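Local coordinates for protein putative acetyltransferase (Clostridium difficile, PDB 3DSB) that is a putative acetyltransferase of the GNAT family that probably transfers an acyl group to an acceptor not yet established, at residues A[85-90]-A[120-125]; A[68-73]-A[104-109]; A[54-59]-A[72-77]. All coordinates share one frame; numbering follows the deposited sequence.

From the N terminus, interaction 3 comes first: 54-59 turns back through a short hairpin loop and is met antiparallel by 72-77. Before that hairpin contact ends, interaction 2 opens on the same strand, sharing Tyr72 and Thr73, and closes a loop that runs through strand 82-92 before 68-73 meets 104-109 in helix 101-115. Interaction 1 opens at 85-90, inside the loop closed by interaction 2, and ends beyond it at 120-125, so these two cross; interactions 3 and 1 follow in series. Together they tie four neighbouring strands, 56-62, 65-77, 82-92 and 119-127, to the helix packed on one face. Interactions 1 and 3 both touch one trimethyl glycine, and all three border the second subunit.

Interaction 1 of 3, residues A[85-90]-A[120-125]; sequences LWIQSV and VGMRLY. With BET (trimethyl glycine), chain D; BET (trimethyl glycine), chain F.
Two parallel strands, 85-90 and 120-125, are zipped together at their N-terminal halves and splay apart toward their C-terminal ends, their axes 30° apart. In the closed half three backbone hydrogen bonds run in series: Leu85 N to Gly121 O, Arg123 N to Leu85 O (2.8 Å) and Ile87 N to Arg123 O (2.9 Å), the last two nearly along the C=O axis of the acceptor. Dense side-chain packing centres on Trp86 and Arg123. Arg123 CB sits 3.5 Å from the centroid of the indole six-membered ring, only 4° off the normal, a CH-pi contact over the face; Arg123 CD lies 3.6 Å from Trp86 CZ2. The guanidinium then leaves the indole, its plane 76° from the ring: NE forms a salt bridge to Glu151 of the second subunit, and Arg123 NH1 comes within 3.0 Å of methyl C1 of a trimethyl glycine. On the sheet face opposite Trp86 and Arg123, Leu85 and Met122, a selenomethionine, lie side by side, and Ile87 CD1 meets the Met122 methyl.

The splayed half is looser and wet. One water bridges the diverging strands, donating to Ile87 O (2.8 Å) and to OE1 of Gln88, whose NE2 bonds Thr73 OG1, while accepting from Tyr125 N (2.9 Å). Tyr125 OH bonds Glu75 of the second subunit, and methyl C3 of another trimethyl glycine lies at the ring edge. This V-shaped splay, beside a beta bulge at Gln88 and Ser89, is a GNAT hallmark; relatives hold acetyl-CoA there. Helix 101-115 connects the strands as a beta-alpha-beta unit and packs on the face of Leu85, Ile87 and Met122; strand 65-77 borders 82-92 on its other side, and an antiparallel strand of the second subunit continues the sheet past 122-125.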
loop_
_atom_site.group_PDB
_atom_site.type_symbol
_atom_site.label_atom_id
_atom_site.label_comp_id
_atom_site.label_asym_id
_atom_site.label_seq_id
_atom_site.Cartn_x
_atom_site.Cartn_y
_atom_site.Cartn_z
ATOM N N LEU A 85 -0.666 0.292 -8.273
ATOM C CA LEU A 85 -1.800 -0.539 -7.972
ATOM C C LEU A 85 -1.289 -1.818 -7.280
ATOM O O LEU A 85 -0.359 -2.458 -7.813
ATOM C CB LEU A 85 -2.536 -0.817 -9.286
ATOM C CG LEU A 85 -3.841 -1.591 -9.314
ATOM C CD1 LEU A 85 -4.742 -1.053 -10.421
ATOM C CD2 LEU A 85 -3.593 -3.066 -9.507
ATOM N N TRP A 86 -1.843 -2.142 -6.103
ATOM C CA TRP A 86 -1.393 -3.339 -5.358
ATOM C C TRP A 86 -2.509 -4.375 -5.392
ATOM O O TRP A 86 -3.580 -4.161 -4.832
ATOM C CB TRP A 86 -1.096 -2.986 -3.893
ATOM C CG TRP A 86 0.174 -2.283 -3.692
ATOM C CD1 TRP A 86 0.458 -0.970 -3.955
ATOM C CD2 TRP A 86 1.423 -2.895 -3.293
ATOM N NE1 TRP A 86 1.794 -0.698 -3.649
ATOM C CE2 TRP A 86 2.398 -1.858 -3.222
ATOM C CE3 TRP A 86 1.777 -4.180 -2.860
ATOM C CZ2 TRP A 86 3.730 -2.105 -2.840
ATOM C CZ3 TRP A 86 3.097 -4.424 -2.507
ATOM C CH2 TRP A 86 4.050 -3.391 -2.473
ATOM N N ILE A 87 -2.258 -5.506 -6.049
ATOM C CA ILE A 87 -3.268 -6.594 -6.098
ATOM C C ILE A 87 -3.207 -7.311 -4.768
ATOM O O ILE A 87 -2.133 -7.829 -4.395
ATOM C CB ILE A 87 -2.983 -7.576 -7.268
ATOM C CG1 ILE A 87 -3.098 -6.828 -8.603
ATOM C CG2 ILE A 87 -3.924 -8.790 -7.203
ATOM C CD1 ILE A 87 -2.632 -7.641 -9.800
ATOM N N GLN A 88 -4.334 -7.389 -4.073
ATOM C CA GLN A 88 -4.419 -7.969 -2.728
ATOM C C GLN A 88 -5.054 -9.342 -2.681
ATOM O O GLN A 88 -4.813 -10.106 -1.758
ATOM C CB GLN A 88 -5.193 -7.045 -1.773
ATOM C CG GLN A 88 -4.623 -5.641 -1.670
ATOM C CD GLN A 88 -3.209 -5.542 -1.102
ATOM O OE1 GLN A 88 -2.620 -6.546 -0.663
ATOM N NE2 GLN A 88 -2.652 -4.312 -1.123
ATOM N N SER A 89 -5.862 -9.687 -3.685
ATOM C CA SER A 89 -6.512 -10.985 -3.691
ATOM C C SER A 89 -7.051 -11.338 -5.057
ATOM O O SER A 89 -7.478 -10.476 -5.816
ATOM C CB SER A 89 -7.693 -10.975 -2.721
ATOM O OG SER A 89 -8.674 -10.024 -3.142
ATOM N N VAL A 90 -7.049 -12.632 -5.335
ATOM C CA VAL A 90 -7.735 -13.195 -6.506
ATOM C C VAL A 90 -8.349 -14.520 -6.061
ATOM O O VAL A 90 -7.691 -15.327 -5.410
ATOM C CB VAL A 90 -6.766 -13.481 -7.686
ATOM C CG1 VAL A 90 -7.549 -13.898 -8.938
ATOM C CG2 VAL A 90 -5.807 -12.311 -7.997
ATOM N N VAL A 120 1.830 3.994 -12.135
ATOM C CA VAL A 120 3.262 3.899 -12.375
ATOM C C VAL A 120 3.847 2.499 -12.174
ATOM O O VAL A 120 5.014 2.262 -12.463
ATOM C CB VAL A 120 4.033 4.969 -11.540
ATOM C CG1 VAL A 120 3.634 6.370 -12.014
ATOM C CG2 VAL A 120 3.695 4.821 -10.064
ATOM N N GLY A 121 3.019 1.577 -11.712
ATOM C CA GLY A 121 3.479 0.223 -11.489
ATOM C C GLY A 121 2.358 -0.617 -10.894
ATOM O O GLY A 121 1.316 -0.081 -10.501
HETATM N N MSE A 122 2.586 -1.932 -10.835
HETATM C CA MSE A 122 1.592 -2.874 -10.329
HETATM C C MSE A 122 2.347 -3.839 -9.460
HETATM O O MSE A 122 3.348 -4.420 -9.906
HETATM C CB MSE A 122 0.900 -3.620 -11.494
HETATM C CG MSE A 122 -0.258 -4.454 -11.045
HETATM SE SE MSE A 122 -1.032 -5.355 -12.591
HETATM C CE MSE A 122 -0.094 -7.072 -12.355
ATOM N N ARG A 123 1.915 -3.980 -8.203
ATOM C CA ARG A 123 2.683 -4.727 -7.215
ATOM C C ARG A 123 1.836 -5.677 -6.406
ATOM O O ARG A 123 0.631 -5.544 -6.399
ATOM C CB ARG A 123 3.407 -3.752 -6.287
ATOM C CG ARG A 123 4.532 -3.024 -7.000
ATOM C CD ARG A 123 5.174 -1.942 -6.142
ATOM N NE ARG A 123 6.397 -1.510 -6.812
ATOM C CZ ARG A 123 7.161 -0.516 -6.379
ATOM N NH1 ARG A 123 6.820 0.134 -5.281
ATOM N NH2 ARG A 123 8.248 -0.191 -7.071
ATOM N N LEU A 124 2.479 -6.634 -5.735
ATOM C CA LEU A 124 1.773 -7.418 -4.733
ATOM C C LEU A 124 2.799 -7.919 -3.737
ATOM O O LEU A 124 4.020 -7.956 -4.036
ATOM C CB LEU A 124 0.936 -8.564 -5.338
ATOM C CG LEU A 124 1.669 -9.651 -6.130
ATOM C CD1 LEU A 124 2.391 -10.666 -5.231
ATOM C CD2 LEU A 124 0.689 -10.391 -7.066
ATOM N N TYR A 125 2.336 -8.334 -2.560
ATOM C CA TYR A 125 3.235 -9.079 -1.618
ATOM C C TYR A 125 2.610 -10.442 -1.345
ATOM O O TYR A 125 1.374 -10.582 -1.327
ATOM C CB TYR A 125 3.575 -8.279 -0.315
ATOM C CG TYR A 125 2.349 -7.880 0.516
ATOM C CD1 TYR A 125 1.826 -8.766 1.479
ATOM C CD2 TYR A 125 1.675 -6.667 0.299
ATOM C CE1 TYR A 125 0.664 -8.459 2.216
ATOM C CE2 TYR A 125 0.547 -6.325 1.074
ATOM C CZ TYR A 125 0.028 -7.244 2.001
ATOM O OH TYR A 125 -1.132 -6.992 2.752
HETATM N N BET D . 9.515 3.172 -5.793
HETATM C CA BET D . 8.457 4.228 -5.940
HETATM C C BET D . 8.730 5.647 -5.462
HETATM O O BET D . 7.845 6.290 -4.796
HETATM O OXT BET D . 9.799 6.168 -5.881
HETATM C C1 BET D . 9.004 2.172 -4.871
HETATM C C2 BET D . 9.836 2.487 -7.052
HETATM C C3 BET D . 10.780 3.690 -5.256
HETATM N N BET F . -2.254 -9.454 6.015
HETATM C CA BET F . -3.395 -8.505 6.105
HETATM C C BET F . -4.700 -8.853 5.435
HETATM O O BET F . -5.407 -8.020 4.696
HETATM O OXT BET F . -5.075 -9.960 5.839
HETATM C C1 BET F . -1.580 -9.650 7.308
HETATM C C2 BET F . -2.609 -10.762 5.444
HETATM C C3 BET F . -1.303 -8.752 5.165
HETATM O O HOH W 1 -0.378 -7.458 -2.279
HETATM O O HOH W 2 -2.934 -8.905 0.635
#

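Interaction 2 of 3, residues A[68-73]-A[104-109]; sequences AQIMYT and YLFNYI
Ile70 is the knuckle on which helix segment 104-109 rests above strand 68-73. Its CB points at the helix and splits the contact between two branches. CG2, in the crowded position between the backbone N and the carbonyl carbon, lies 4.0 Å from Leu105 CD2 and 4.1 Å from Ile109 CG1. The other branch starts with CG1 anti to the backbone N (chi1 -173°) and stays extended, so that its tip CD1 rests on the helix surface formed by Leu105, Phe106 and Ile109. There the two isoleucines reach toward each other, Ile70 CD1 lying 3.7 Å from Ile109 CG1. The same methyl sits 3.9 Å from Leu105 O, a carbonyl already engaged by Ile109 N within the helix. The ring of Phe106 flanks it.

No hydrogen bond crosses this interface. It is the apolar core layer of an alpha/beta sandwich: in the GNAT fold, helix 101-115 lies on one face of the central sheet, here with the short helix and strand axes 9.0 Å apart and their directions differing by 32°. The helix spans more than one strand, since Ile109 also packs on Leu85, and both Ile109 and Phe106 reach Met122.

On either side of Ile70 the face continues. Toward the strand's start, Leu105 runs antiparallel alongside Ile70 and places CD1 3.7 Å from Ala68 CB. Toward its end, Ile109 CD1 approaches the rim of the Tyr72 ring, near its plane, at 3.7 Å from Tyr72 CE2. Gln69 faces the other side of the sheet, where its amide bonds Ser89 and Asn24.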
loop_
_atom_site.group_PDB
_atom_site.type_symbol
_atom_site.label_atom_id
_atom_site.label_comp_id
_atom_site.label_asym_id
_atom_site.label_seq_id
_atom_site.Cartn_x
_atom_site.Cartn_y
_atom_site.Cartn_z
ATOM N N ALA A 68 -15.899 -15.166 -9.723
ATOM C CA ALA A 68 -14.514 -14.852 -9.318
ATOM C C ALA A 68 -14.384 -13.405 -8.990
ATOM O O ALA A 68 -15.227 -12.593 -9.370
ATOM C CB ALA A 68 -13.531 -15.219 -10.416
ATOM N N GLN A 69 -13.327 -13.085 -8.238
ATOM C CA GLN A 69 -13.068 -11.668 -7.859
ATOM C C GLN A 69 -11.596 -11.380 -7.837
ATOM O O GLN A 69 -10.775 -12.280 -7.599
ATOM C CB GLN A 69 -13.648 -11.340 -6.485
ATOM C CG GLN A 69 -13.006 -12.107 -5.325
ATOM C CD GLN A 69 -12.012 -11.221 -4.523
ATOM O OE1 GLN A 69 -12.423 -10.365 -3.724
ATOM N NE2 GLN A 69 -10.719 -11.461 -4.705
ATOM N N ILE A 70 -11.288 -10.101 -8.046
ATOM C CA ILE A 70 -9.902 -9.624 -7.839
ATOM C C ILE A 70 -10.007 -8.257 -7.167
ATOM O O ILE A 70 -10.920 -7.468 -7.485
ATOM C CB ILE A 70 -9.126 -9.536 -9.201
ATOM C CG1 ILE A 70 -7.652 -9.218 -8.984
ATOM C CG2 ILE A 70 -9.805 -8.619 -10.204
ATOM C CD1 ILE A 70 -6.728 -9.578 -10.202
HETATM N N MSE A 71 -9.110 -7.984 -6.217
HETATM C CA MSE A 71 -9.145 -6.749 -5.429
HETATM C C MSE A 71 -7.802 -6.063 -5.463
HETATM O O MSE A 71 -6.767 -6.746 -5.403
HETATM C CB MSE A 71 -9.511 -7.018 -3.968
HETATM C CG MSE A 71 -9.879 -5.762 -3.216
HETATM SE SE MSE A 71 -8.358 -4.851 -2.357
HETATM C CE MSE A 71 -8.472 -5.697 -0.602
ATOM N N TYR A 72 -7.806 -4.747 -5.633
ATOM C CA TYR A 72 -6.563 -3.967 -5.495
ATOM C C TYR A 72 -6.771 -2.720 -4.680
ATOM O O TYR A 72 -7.886 -2.176 -4.614
ATOM C CB TYR A 72 -5.943 -3.593 -6.840
ATOM C CG TYR A 72 -6.816 -2.790 -7.760
ATOM C CD1 TYR A 72 -6.958 -1.406 -7.616
ATOM C CD2 TYR A 72 -7.516 -3.408 -8.800
ATOM C CE1 TYR A 72 -7.769 -0.654 -8.486
ATOM C CE2 TYR A 72 -8.287 -2.687 -9.674
ATOM C CZ TYR A 72 -8.431 -1.318 -9.524
ATOM O OH TYR A 72 -9.192 -0.609 -10.416
ATOM N N THR A 73 -5.671 -2.272 -4.075
ATOM C CA THR A 73 -5.645 -0.977 -3.407
ATOM C C THR A 73 -4.610 -0.094 -4.114
ATOM O O THR A 73 -3.909 -0.547 -5.018
ATOM C CB THR A 73 -5.236 -1.126 -1.935
ATOM O OG1 THR A 73 -3.962 -1.737 -1.861
ATOM C CG2 THR A 73 -6.210 -1.973 -1.124
ATOM N N TYR A 104 -7.593 -14.212 -16.881
ATOM C CA TYR A 104 -8.447 -13.150 -17.431
ATOM C C TYR A 104 -8.493 -11.968 -16.456
ATOM O O TYR A 104 -8.419 -10.787 -16.870
ATOM C CB TYR A 104 -9.884 -13.622 -17.693
ATOM C CG TYR A 104 -10.098 -14.479 -18.912
ATOM C CD1 TYR A 104 -9.656 -14.068 -20.161
ATOM C CD2 TYR A 104 -10.749 -15.702 -18.791
ATOM C CE1 TYR A 104 -9.861 -14.888 -21.289
ATOM C CE2 TYR A 104 -10.967 -16.527 -19.900
ATOM C CZ TYR A 104 -10.507 -16.114 -21.133
ATOM O OH TYR A 104 -10.718 -16.951 -22.229
ATOM N N LEU A 105 -8.657 -12.270 -15.169
ATOM C CA LEU A 105 -8.725 -11.189 -14.163
ATOM C C LEU A 105 -7.397 -10.480 -14.043
ATOM O O LEU A 105 -7.332 -9.258 -14.030
ATOM C CB LEU A 105 -9.150 -11.755 -12.801
ATOM C CG LEU A 105 -10.617 -12.184 -12.728
ATOM C CD1 LEU A 105 -10.848 -12.871 -11.414
ATOM C CD2 LEU A 105 -11.524 -10.970 -12.904
ATOM N N PHE A 106 -6.320 -11.250 -13.946
ATOM C CA PHE A 106 -5.009 -10.635 -13.753
ATOM C C PHE A 106 -4.641 -9.754 -14.954
ATOM O O PHE A 106 -4.116 -8.638 -14.807
ATOM C CB PHE A 106 -3.996 -11.755 -13.552
ATOM C CG PHE A 106 -3.060 -11.495 -12.454
ATOM C CD1 PHE A 106 -3.319 -11.945 -11.158
ATOM C CD2 PHE A 106 -1.898 -10.795 -12.712
ATOM C CE1 PHE A 106 -2.413 -11.653 -10.086
ATOM C CE2 PHE A 106 -1.000 -10.518 -11.696
ATOM C CZ PHE A 106 -1.259 -10.946 -10.380
ATOM N N ASN A 107 -4.916 -10.261 -16.154
ATOM C CA ASN A 107 -4.615 -9.498 -17.362
ATOM C C ASN A 107 -5.520 -8.287 -17.523
ATOM O O ASN A 107 -5.111 -7.255 -18.085
ATOM C CB ASN A 107 -4.608 -10.423 -18.582
ATOM C CG ASN A 107 -3.343 -11.258 -18.650
ATOM O OD1 ASN A 107 -2.271 -10.772 -18.308
ATOM N ND2 ASN A 107 -3.468 -12.523 -19.048
ATOM N N TYR A 108 -6.750 -8.382 -17.017
ATOM C CA TYR A 108 -7.637 -7.226 -16.992
ATOM C C TYR A 108 -7.031 -6.089 -16.162
ATOM O O TYR A 108 -7.046 -4.936 -16.579
ATOM C CB TYR A 108 -8.997 -7.639 -16.399
ATOM C CG TYR A 108 -10.114 -6.616 -16.562
ATOM C CD1 TYR A 108 -10.900 -6.638 -17.713
ATOM C CD2 TYR A 108 -10.403 -5.666 -15.572
ATOM C CE1 TYR A 108 -11.918 -5.753 -17.916
ATOM C CE2 TYR A 108 -11.462 -4.729 -15.790
ATOM C CZ TYR A 108 -12.204 -4.805 -16.963
ATOM O OH TYR A 108 -13.266 -3.917 -17.231
ATOM N N ILE A 109 -6.484 -6.408 -15.006
ATOM C CA ILE A 109 -5.865 -5.384 -14.165
ATOM C C ILE A 109 -4.572 -4.880 -14.830
ATOM O O ILE A 109 -4.296 -3.676 -14.810
ATOM C CB ILE A 109 -5.636 -5.910 -12.732
ATOM C CG1 ILE A 109 -6.963 -6.408 -12.121
ATOM C CG2 ILE A 109 -4.924 -4.851 -11.887
ATOM C CD1 ILE A 109 -8.097 -5.429 -12.123
#

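Interaction 3 of 3, residues A[54-59]-A[72-77]; sequences KGKYHV and YTYEWS. With BET (trimethyl glycine), chain D.
Gly55 enters this contact with phi 136° and psi -177°, a combination in which a beta carbon would collide with the preceding carbonyl oxygen. Its CA lies only 3.1 Å from Tyr72 O, and a beta carbon here would also run into that oxygen. The next residue joins the sheet. Lys56 and Tyr72 form an antiparallel hydrogen-bonded pair, with Lys56 N donating to Tyr72 O (2.9 Å) and Tyr72 N returning to Lys56 O (3.0 Å).

The lysine chain runs alongside the Tyr72 ring, its CB off-centre over the ring face in a CH-pi contact. Bends at chi2 and chi4 turn its tip across to Tyr74, where Lys56 NZ donates to Tyr74 OH at 2.6 Å, close to the plane of the phenol. NZ also bonds Glu52 O, so two oxygens grip the ammonium; its charge probably makes the Tyr74 hydroxyl more acidic. His58 meets Tyr72 rim to rim, planes 25° apart, with Tyr72 OH 3.4 Å from His58 CE1 near the imidazole plane. Beside the glycine, Thr73 CG2 rests against Lys54 O.

Farther along the second strand the partners part, and Ser77 OG donates to carboxylate atom O of trimethyl glycine at 2.8 Å, in a pocket with Arg80, Phe84 and Arg123. Strands 56-62 and 65-77 form the antiparallel beta hairpin in the N-terminal half of the GNAT sheet.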
loop_
_atom_site.group_PDB
_atom_site.type_symbol
_atom_site.label_atom_id
_atom_site.label_comp_id
_atom_site.label_asym_id
_atom_site.label_seq_id
_atom_site.Cartn_x
_atom_site.Cartn_y
_atom_site.Cartn_z
ATOM N N LYS A 54 -10.683 3.605 -1.279
ATOM C CA LYS A 54 -9.939 2.546 -0.568
ATOM C C LYS A 54 -9.371 1.466 -1.509
ATOM O O LYS A 54 -8.518 0.693 -1.081
ATOM C CB LYS A 54 -10.810 1.869 0.481
ATOM C CG LYS A 54 -11.207 2.731 1.735
ATOM C CD LYS A 54 -12.050 1.952 2.738
ATOM C CE LYS A 54 -12.346 2.703 4.077
ATOM N NZ LYS A 54 -13.233 3.901 3.838
ATOM N N GLY A 55 -9.814 1.412 -2.771
ATOM C CA GLY A 55 -9.495 0.268 -3.637
ATOM C C GLY A 55 -10.738 -0.160 -4.393
ATOM O O GLY A 55 -11.813 0.469 -4.281
ATOM N N LYS A 56 -10.604 -1.218 -5.172
ATOM C CA LYS A 56 -11.708 -1.707 -6.002
ATOM C C LYS A 56 -11.724 -3.227 -6.094
ATOM O O LYS A 56 -10.658 -3.858 -6.237
ATOM C CB LYS A 56 -11.583 -1.170 -7.437
ATOM C CG LYS A 56 -11.504 0.317 -7.607
ATOM C CD LYS A 56 -12.829 1.024 -7.476
ATOM C CE LYS A 56 -12.632 2.473 -7.939
ATOM N NZ LYS A 56 -11.343 3.086 -7.353
ATOM N N TYR A 57 -12.927 -3.815 -6.023
ATOM C CA TYR A 57 -13.164 -5.177 -6.471
ATOM C C TYR A 57 -13.673 -5.154 -7.885
ATOM O O TYR A 57 -14.518 -4.309 -8.248
ATOM C CB TYR A 57 -14.232 -5.868 -5.637
ATOM C CG TYR A 57 -13.922 -6.036 -4.183
ATOM C CD1 TYR A 57 -13.138 -7.083 -3.744
ATOM C CD2 TYR A 57 -14.561 -5.237 -3.231
ATOM C CE1 TYR A 57 -12.909 -7.270 -2.355
ATOM C CE2 TYR A 57 -14.339 -5.391 -1.887
ATOM C CZ TYR A 57 -13.519 -6.428 -1.444
ATOM O OH TYR A 57 -13.324 -6.543 -0.087
ATOM N N HIS A 58 -13.202 -6.124 -8.670
ATOM C CA HIS A 58 -13.836 -6.473 -9.940
ATOM C C HIS A 58 -14.256 -7.929 -9.824
ATOM O O HIS A 58 -13.552 -8.754 -9.203
ATOM C CB HIS A 58 -12.886 -6.301 -11.136
ATOM C CG HIS A 58 -12.568 -4.875 -11.449
ATOM N ND1 HIS A 58 -11.646 -4.147 -10.722
ATOM C CD2 HIS A 58 -13.085 -4.017 -12.366
ATOM C CE1 HIS A 58 -11.587 -2.913 -11.199
ATOM N NE2 HIS A 58 -12.453 -2.803 -12.190
ATOM N N VAL A 59 -15.377 -8.257 -10.457
ATOM C CA VAL A 59 -15.881 -9.612 -10.445
ATOM C C VAL A 59 -16.072 -10.087 -11.886
ATOM O O VAL A 59 -16.355 -9.293 -12.812
ATOM C CB VAL A 59 -17.237 -9.697 -9.686
ATOM C CG1 VAL A 59 -17.011 -9.502 -8.195
ATOM C CG2 VAL A 59 -18.284 -8.660 -10.219
ATOM N N TYR A 72 -7.806 -4.747 -5.633
ATOM C CA TYR A 72 -6.563 -3.967 -5.495
ATOM C C TYR A 72 -6.771 -2.720 -4.680
ATOM O O TYR A 72 -7.886 -2.176 -4.614
ATOM C CB TYR A 72 -5.943 -3.593 -6.840
ATOM C CG TYR A 72 -6.816 -2.790 -7.760
ATOM C CD1 TYR A 72 -6.958 -1.406 -7.616
ATOM C CD2 TYR A 72 -7.516 -3.408 -8.800
ATOM C CE1 TYR A 72 -7.769 -0.654 -8.486
ATOM C CE2 TYR A 72 -8.287 -2.687 -9.674
ATOM C CZ TYR A 72 -8.431 -1.318 -9.524
ATOM O OH TYR A 72 -9.192 -0.609 -10.416
ATOM N N THR A 73 -5.671 -2.272 -4.075
ATOM C CA THR A 73 -5.645 -0.977 -3.407
ATOM C C THR A 73 -4.610 -0.094 -4.114
ATOM O O THR A 73 -3.909 -0.547 -5.018
ATOM C CB THR A 73 -5.236 -1.126 -1.935
ATOM O OG1 THR A 73 -3.962 -1.737 -1.861
ATOM C CG2 THR A 73 -6.210 -1.973 -1.124
ATOM N N TYR A 74 -4.479 1.156 -3.643
ATOM C CA TYR A 74 -3.518 2.093 -4.268
ATOM C C TYR A 74 -2.430 2.494 -3.305
ATOM O O TYR A 74 -2.679 2.592 -2.100
ATOM C CB TYR A 74 -4.195 3.410 -4.622
ATOM C CG TYR A 74 -5.420 3.208 -5.447
ATOM C CD1 TYR A 74 -5.305 2.977 -6.792
ATOM C CD2 TYR A 74 -6.710 3.241 -4.862
ATOM C CE1 TYR A 74 -6.463 2.792 -7.607
ATOM C CE2 TYR A 74 -7.861 3.032 -5.652
ATOM C CZ TYR A 74 -7.722 2.820 -7.031
ATOM O OH TYR A 74 -8.836 2.632 -7.824
ATOM N N GLU A 75 -1.250 2.770 -3.864
ATOM C CA GLU A 75 -0.206 3.465 -3.113
ATOM C C GLU A 75 0.210 4.698 -3.897
ATOM O O GLU A 75 0.772 4.582 -4.987
ATOM C CB GLU A 75 1.030 2.564 -2.986
ATOM C CG GLU A 75 2.227 3.303 -2.369
ATOM C CD GLU A 75 3.574 2.605 -2.586
ATOM O OE1 GLU A 75 3.605 1.410 -2.944
ATOM O OE2 GLU A 75 4.603 3.289 -2.418
ATOM N N TRP A 76 -0.071 5.892 -3.348
ATOM C CA TRP A 76 0.340 7.117 -4.042
ATOM C C TRP A 76 1.858 7.273 -3.924
ATOM O O TRP A 76 2.405 7.188 -2.822
ATOM C CB TRP A 76 -0.345 8.343 -3.432
ATOM C CG TRP A 76 0.011 9.602 -4.195
ATOM C CD1 TRP A 76 0.835 10.611 -3.772
ATOM C CD2 TRP A 76 -0.407 9.940 -5.524
ATOM N NE1 TRP A 76 0.952 11.578 -4.776
ATOM C CE2 TRP A 76 0.194 11.181 -5.856
ATOM C CE3 TRP A 76 -1.236 9.307 -6.475
ATOM C CZ2 TRP A 76 -0.026 11.804 -7.091
ATOM C CZ3 TRP A 76 -1.455 9.944 -7.698
ATOM C CH2 TRP A 76 -0.857 11.165 -7.995
ATOM N N SER A 77 2.504 7.544 -5.055
ATOM C CA SER A 77 3.901 7.922 -5.076
ATOM C C SER A 77 4.033 9.422 -5.339
ATOM O O SER A 77 3.739 9.892 -6.453
ATOM C CB SER A 77 4.662 7.147 -6.166
ATOM O OG SER A 77 5.993 7.654 -6.317
HETATM N N BET D . 9.515 3.172 -5.793
HETATM C CA BET D . 8.457 4.228 -5.940
HETATM C C BET D . 8.730 5.647 -5.462
HETATM O O BET D . 7.845 6.290 -4.796
HETATM O OXT BET D . 9.799 6.168 -5.881
HETATM C C1 BET D . 9.004 2.172 -4.871
HETATM C C2 BET D . 9.836 2.487 -7.052
HETATM C C3 BET D . 10.780 3.690 -5.256
#